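Particle-associated lyase (Acinetobacter bacteriophage AP22, PDB 4Y9V) probably cleaves the capsular polysaccharide of Acinetobacter baumannii by a lyase reaction, as the trimeric tailspike with which the phage binds its host's capsule. Local coordinates at residues 558-563 against 600-605; 567-572 against 612-617. All blocks are in the same frame, centred on the assembly; numbering follows the deposited sequence. Where two conformers were deposited one is given.

Overall arrangement
Both interactions lie far from the middle of the elongated chain, in the C-terminal Ig-like part of the tailspike, about 51 and 56 Å from the chain's centre. Their own centres are about 9 Å apart, and their segments alternate along the sequence: 558-563, 567-572, 600-605, 612-617. Strands 555-561 and 613-623 run antiparallel as neighbours, so that interaction 1 and interaction 2 meet through the backbone pairs Ser-559 with Tyr-617 and Gly-561 with Asn-615. Strand 597-604 belongs to the facing three-stranded sheet. Interaction 1 thus joins two sheets and interaction 2 lays a loop on the same core, while both also touch the second subunit of the trimer.

Interaction 1 (558-563 against 600-605); sequences VSVGNL and PAILWN. Unlike the reference sequence in segment 600-605: Ile-602 (reference Val).
Two pairs of apolar side chains, Val-558 with Pro-600 and Val-560 with Ile-602, pack one sheet against another in the core of the Ig-like domain. Strand 558-561 pairs with strand 613-623, whereas strand 600-604 is the middle strand of a separate antiparallel sheet; their short axes pass 7.3 Å apart at 65°, a steep crossing from which the strands diverge beyond the Val-558 and Pro-600 end. There both methyls of Val-558 lie against the proline ring, CG1 coming to 3.7 Å from Pro-600 CB. Two residues on, Val-560 CG2 meets Ile-602 CD1 at 3.9 Å. The isoleucine reaches it with CG1 anti to its carbonyl carbon (chi1 -68°), while its other branch, CG2, sits over the centre of the Trp-604 ring, 3.5 Å above the plane. Beta-branched residues suit these strands, and the proline offers a compact apolar surface. Phe-614 and Leu-616 of strand 613-623 fill in beside Ile-602. On the other side of strand 558-561, Ser-559 OG bonds to the backbone N of Val-558 in the second subunit. With aliphatic carbons meeting, the cohesion is dispersion and the burial of hydrocarbon, which is not directional.

Interaction 2 (567-572 against 612-617); sequences ASWDAT and KTFNLY
Trp-569 and Phe-614 make the close part of this contact, where the irregular loop 567-572 is laid on strand 613-617. The benzo edge of the indole points at the strand: CZ2 stands 3.6 Å from Phe-614 CB and CH2 4.0 Å from the same atom, with that methylene near the indole plane. The broad indole lets the loop touch the strand although the CA atoms of Trp-569 and Phe-614 are 10.6 Å apart. Phe-614 has CG between its backbone N and carbonyl carbon (chi1 57°), which carries the ring onward from the loop into the core, among Val-560 and Trp-604. Phe-574 completes the aromatic cluster, edge-to-face with both rings, and Phe-573 stacks on Trp-569. Along the pyrrole side of the indole, a water lies between Trp-569 NE1, which binds it weakly, and Thr-613 O, to which it donates.

The other end is looser and wetter. Thr-572 O and Lys-612 NZ are 4.3 Å apart; a water lies between them, 3.0 Å from Lys-612 NZ, from which it accepts, and 2.8 Å from Thr-572 O. The lysine, deposited in two conformers, is held mainly by Phe-573, through a direct bond to its O and a cation-pi interaction with its ring. Within the loop, Asp-570 OD1 accepts from Thr-572 N at 2.8 Å, closing an Asx turn, and from Thr-572 OG1 at 2.6 Å through its syn lone pair; the short side chains of aspartate and threonine fit so tight a turn. Two donors on one oxygen would steady the carboxylate and probably favour its ionised form. Burial of the indole edge thus contributes to holding the loop on the strand, together with the aromatic neighbours and Arg-540 of the second subunit, whereas the outer end is joined through water.

Interaction 1 (558-563 against 600-605)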
loop_
_atom_site.group_PDB
_atom_site.type_symbol
_atom_site.label_atom_id
_atom_site.label_comp_id
_atom_site.label_asym_id
_atom_site.label_seq_id
_atom_site.Cartn_x
_atom_site.Cartn_y
_atom_site.Cartn_z
ATOM N N VAL A 558 5.952 24.801 -33.071
ATOM C CA VAL A 558 6.660 24.262 -34.244
ATOM C C VAL A 558 8.072 24.868 -34.282
ATOM O O VAL A 558 8.225 26.075 -34.103
ATOM C CB VAL A 558 5.904 24.559 -35.542
ATOM C CG1 VAL A 558 6.750 24.135 -36.749
ATOM C CG2 VAL A 558 4.558 23.880 -35.475
ATOM N N SER A 559 9.082 24.038 -34.548
ATOM C CA SER A 559 10.462 24.434 -34.723
ATOM C C SER A 559 11.066 23.766 -35.957
ATOM O O SER A 559 10.529 22.760 -36.429
ATOM C CB SER A 559 11.256 24.037 -33.478
ATOM O OG SER A 559 12.567 24.574 -33.371
ATOM N N VAL A 560 12.150 24.308 -36.471
ATOM C CA VAL A 560 12.838 23.792 -37.661
ATOM C C VAL A 560 14.268 23.438 -37.285
ATOM O O VAL A 560 14.921 24.135 -36.490
ATOM C CB VAL A 560 12.734 24.833 -38.797
ATOM C CG1 VAL A 560 13.383 26.150 -38.505
ATOM C CG2 VAL A 560 13.246 24.266 -40.109
ATOM N N GLY A 561 14.796 22.363 -37.864
ATOM C CA GLY A 561 16.140 21.974 -37.545
ATOM C C GLY A 561 16.735 20.999 -38.519
ATOM O O GLY A 561 16.089 20.447 -39.415
ATOM N N ASN A 562 18.030 20.763 -38.312
ATOM C CA ASN A 562 18.833 19.909 -39.169
ATOM C C ASN A 562 18.520 18.435 -38.941
ATOM O O ASN A 562 17.985 18.022 -37.903
ATOM C CB ASN A 562 20.289 20.225 -38.867
ATOM C CG ASN A 562 21.274 19.804 -39.930
ATOM O OD1 ASN A 562 20.924 19.322 -41.009
ATOM N ND2 ASN A 562 22.528 20.080 -39.613
ATOM N N LEU A 563 18.878 17.633 -39.941
ATOM C CA LEU A 563 18.813 16.192 -39.881
ATOM C C LEU A 563 19.942 15.598 -39.030
ATOM O O LEU A 563 21.086 16.094 -39.088
ATOM C CB LEU A 563 18.991 15.589 -41.296
ATOM C CG LEU A 563 17.973 16.023 -42.345
ATOM C CD1 LEU A 563 18.387 15.443 -43.682
ATOM C CD2 LEU A 563 16.556 15.640 -41.967
ATOM N N PRO A 600 2.863 21.510 -39.210
ATOM C CA PRO A 600 4.053 22.360 -39.225
ATOM C C PRO A 600 4.419 22.779 -40.657
ATOM O O PRO A 600 4.231 22.027 -41.598
ATOM C CB PRO A 600 5.122 21.410 -38.666
ATOM C CG PRO A 600 4.421 20.333 -38.020
ATOM C CD PRO A 600 3.125 20.169 -38.653
ATOM N N ALA A 601 4.974 23.984 -40.744
ATOM C CA ALA A 601 5.411 24.520 -42.036
ATOM C C ALA A 601 6.516 25.530 -41.818
ATOM O O ALA A 601 6.716 26.040 -40.721
ATOM C CB ALA A 601 4.217 25.169 -42.753
ATOM N N ILE A 602 7.184 25.862 -42.929
ATOM C CA ILE A 602 8.068 27.002 -43.024
ATOM C C ILE A 602 7.460 28.021 -43.971
ATOM O O ILE A 602 6.985 27.666 -45.060
ATOM C CB ILE A 602 9.450 26.551 -43.656
ATOM C CG1 ILE A 602 10.180 25.644 -42.716
ATOM C CG2 ILE A 602 10.277 27.762 -44.061
ATOM C CD1 ILE A 602 10.161 26.321 -41.405
ATOM N N LEU A 603 7.528 29.285 -43.567
ATOM C CA LEU A 603 7.256 30.429 -44.448
ATOM C C LEU A 603 8.622 31.027 -44.835
ATOM O O LEU A 603 9.427 31.365 -43.957
ATOM C CB LEU A 603 6.388 31.461 -43.782
ATOM C CG LEU A 603 4.985 30.987 -43.374
ATOM C CD1 LEU A 603 4.238 32.070 -42.655
ATOM C CD2 LEU A 603 4.179 30.517 -44.553
ATOM N N TRP A 604 8.873 31.142 -46.122
ATOM C CA TRP A 604 10.138 31.652 -46.626
ATOM C C TRP A 604 10.086 33.162 -46.814
ATOM O O TRP A 604 9.073 33.685 -47.334
ATOM C CB TRP A 604 10.491 30.990 -47.984
ATOM C CG TRP A 604 10.625 29.510 -47.881
ATOM C CD1 TRP A 604 9.747 28.577 -48.339
ATOM C CD2 TRP A 604 11.720 28.789 -47.274
ATOM N NE1 TRP A 604 10.210 27.301 -48.052
ATOM C CE2 TRP A 604 11.403 27.417 -47.397
ATOM C CE3 TRP A 604 12.885 29.160 -46.637
ATOM C CZ2 TRP A 604 12.249 26.411 -46.896
ATOM C CZ3 TRP A 604 13.740 28.178 -46.131
ATOM C CH2 TRP A 604 13.393 26.817 -46.275
ATOM N N ASN A 605 11.155 33.851 -46.508
ATOM C CA ASN A 605 11.264 35.273 -46.848
ATOM C C ASN A 605 11.696 35.516 -48.280
ATOM O O ASN A 605 11.539 36.632 -48.767
ATOM C CB ASN A 605 12.172 36.023 -45.852
ATOM C CG ASN A 605 13.590 35.484 -45.814
ATOM O OD1 ASN A 605 13.838 34.294 -46.011
ATOM N ND2 ASN A 605 14.532 36.379 -45.520
#

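Interaction 2 (567-572 against 612-617)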
loop_
_atom_site.group_PDB
_atom_site.type_symbol
_atom_site.label_atom_id
_atom_site.label_comp_id
_atom_site.label_asym_id
_atom_site.label_seq_id
_atom_site.Cartn_x
_atom_site.Cartn_y
_atom_site.Cartn_z
ATOM N N ALA A 567 26.228 18.052 -40.583
ATOM C CA ALA A 567 27.037 19.033 -39.876
ATOM C C ALA A 567 26.174 20.252 -39.522
ATOM O O ALA A 567 25.179 20.595 -40.177
ATOM C CB ALA A 567 28.191 19.503 -40.755
ATOM N N SER A 568 26.618 20.961 -38.493
ATOM C CA SER A 568 25.900 22.122 -37.988
ATOM C C SER A 568 25.547 23.089 -39.121
ATOM O O SER A 568 26.423 23.515 -39.902
ATOM C CB SER A 568 26.740 22.893 -36.977
ATOM O OG SER A 568 26.947 22.140 -35.797
ATOM N N TRP A 569 24.297 23.530 -39.168
ATOM C CA TRP A 569 23.882 24.545 -40.124
ATOM C C TRP A 569 24.670 25.840 -39.921
ATOM O O TRP A 569 24.955 26.279 -38.811
ATOM C CB TRP A 569 22.405 24.885 -39.951
ATOM C CG TRP A 569 21.442 23.934 -40.576
ATOM C CD1 TRP A 569 21.730 22.919 -41.443
ATOM C CD2 TRP A 569 20.014 23.959 -40.447
ATOM N NE1 TRP A 569 20.580 22.307 -41.834
ATOM C CE2 TRP A 569 19.502 22.927 -41.269
ATOM C CE3 TRP A 569 19.104 24.768 -39.753
ATOM C CZ2 TRP A 569 18.145 22.686 -41.397
ATOM C CZ3 TRP A 569 17.761 24.514 -39.894
ATOM C CH2 TRP A 569 17.283 23.467 -40.710
ATOM N N ASP A 570 24.939 26.460 -41.076
ATOM C CA ASP A 570 25.341 27.856 -41.148
ATOM C C ASP A 570 24.465 28.520 -42.223
ATOM O O ASP A 570 23.536 27.896 -42.754
ATOM C CB ASP A 570 26.837 27.994 -41.342
ATOM C CG ASP A 570 27.323 27.351 -42.622
ATOM O OD1 ASP A 570 26.570 27.324 -43.578
ATOM O OD2 ASP A 570 28.437 26.790 -42.641
ATOM N N ALA A 571 24.761 29.769 -42.574
ATOM C CA ALA A 571 23.951 30.484 -43.565
ATOM C C ALA A 571 24.036 29.882 -44.959
ATOM O O ALA A 571 23.195 30.224 -45.788
ATOM C CB ALA A 571 24.309 31.957 -43.554
ATOM N N THR A 572 25.039 29.033 -45.229
ATOM C CA THR A 572 25.113 28.395 -46.549
ATOM C C THR A 572 24.047 27.363 -46.781
ATOM O O THR A 572 23.794 26.938 -47.915
ATOM C CB THR A 572 26.499 27.752 -46.864
ATOM O OG1 THR A 572 26.690 26.586 -46.087
ATOM C CG2 THR A 572 27.640 28.764 -46.660
ATOM N N LYS A 612 15.916 21.710 -50.445
ATOM C CA LYS A 612 16.606 21.304 -49.236
ATOM C C LYS A 612 15.715 20.382 -48.395
ATOM O O LYS A 612 14.529 20.653 -48.275
ATOM C CB LYS A 612 16.967 22.504 -48.339
ATOM C CG LYS A 612 18.003 23.441 -48.904
ATOM C CD LYS A 612 19.386 22.942 -48.838
ATOM C CE LYS A 612 20.289 23.485 -49.937
ATOM N NZ LYS A 612 21.677 23.510 -49.408
ATOM N N THR A 613 16.330 19.355 -47.802
ATOM C CA THR A 613 15.633 18.425 -46.914
ATOM C C THR A 613 16.035 18.713 -45.478
ATOM O O THR A 613 17.245 18.839 -45.163
ATOM C CB THR A 613 15.961 16.961 -47.300
ATOM O OG1 THR A 613 15.557 16.733 -48.648
ATOM C CG2 THR A 613 15.284 15.978 -46.379
ATOM N N PHE A 614 15.044 18.831 -44.587
ATOM C CA PHE A 614 15.299 19.208 -43.195
ATOM C C PHE A 614 14.112 18.779 -42.358
ATOM O O PHE A 614 13.104 18.305 -42.884
ATOM C CB PHE A 614 15.640 20.701 -43.091
ATOM C CG PHE A 614 14.531 21.593 -43.673
ATOM C CD1 PHE A 614 13.499 22.018 -42.875
ATOM C CD2 PHE A 614 14.577 21.963 -44.997
ATOM C CE1 PHE A 614 12.488 22.805 -43.422
ATOM C CE2 PHE A 614 13.578 22.749 -45.540
ATOM C CZ PHE A 614 12.532 23.171 -44.744
ATOM N N ASN A 615 14.226 18.958 -41.052
ATOM C CA ASN A 615 13.159 18.560 -40.128
ATOM C C ASN A 615 12.304 19.727 -39.665
ATOM O O ASN A 615 12.800 20.824 -39.377
ATOM C CB ASN A 615 13.777 17.913 -38.895
ATOM C CG ASN A 615 14.243 16.494 -39.146
ATOM O OD1 ASN A 615 13.626 15.755 -39.906
ATOM N ND2 ASN A 615 15.332 16.136 -38.458
ATOM N N LEU A 616 11.022 19.423 -39.506
ATOM C CA LEU A 616 10.098 20.213 -38.721
ATOM C C LEU A 616 9.716 19.385 -37.487
ATOM O O LEU A 616 9.494 18.196 -37.571
ATOM C CB LEU A 616 8.854 20.629 -39.507
ATOM C CG LEU A 616 9.133 21.645 -40.588
ATOM C CD1 LEU A 616 7.975 21.819 -41.521
ATOM C CD2 LEU A 616 9.383 23.022 -39.903
ATOM N N TYR A 617 9.636 20.069 -36.358
ATOM C CA TYR A 617 9.284 19.476 -35.081
ATOM C C TYR A 617 8.036 20.152 -34.561
ATOM O O TYR A 617 7.801 21.342 -34.808
ATOM C CB TYR A 617 10.411 19.646 -34.075
ATOM C CG TYR A 617 11.702 19.030 -34.506
ATOM C CD1 TYR A 617 11.941 17.685 -34.282
ATOM C CD2 TYR A 617 12.707 19.775 -35.129
ATOM C CE1 TYR A 617 13.137 17.085 -34.661
ATOM C CE2 TYR A 617 13.907 19.192 -35.492
ATOM C CZ TYR A 617 14.143 17.851 -35.241
ATOM O OH TYR A 617 15.351 17.332 -35.595
HETATM O O HOH W 1 18.827 19.499 -42.779
HETATM O O HOH W 2 22.417 26.292 -50.244
#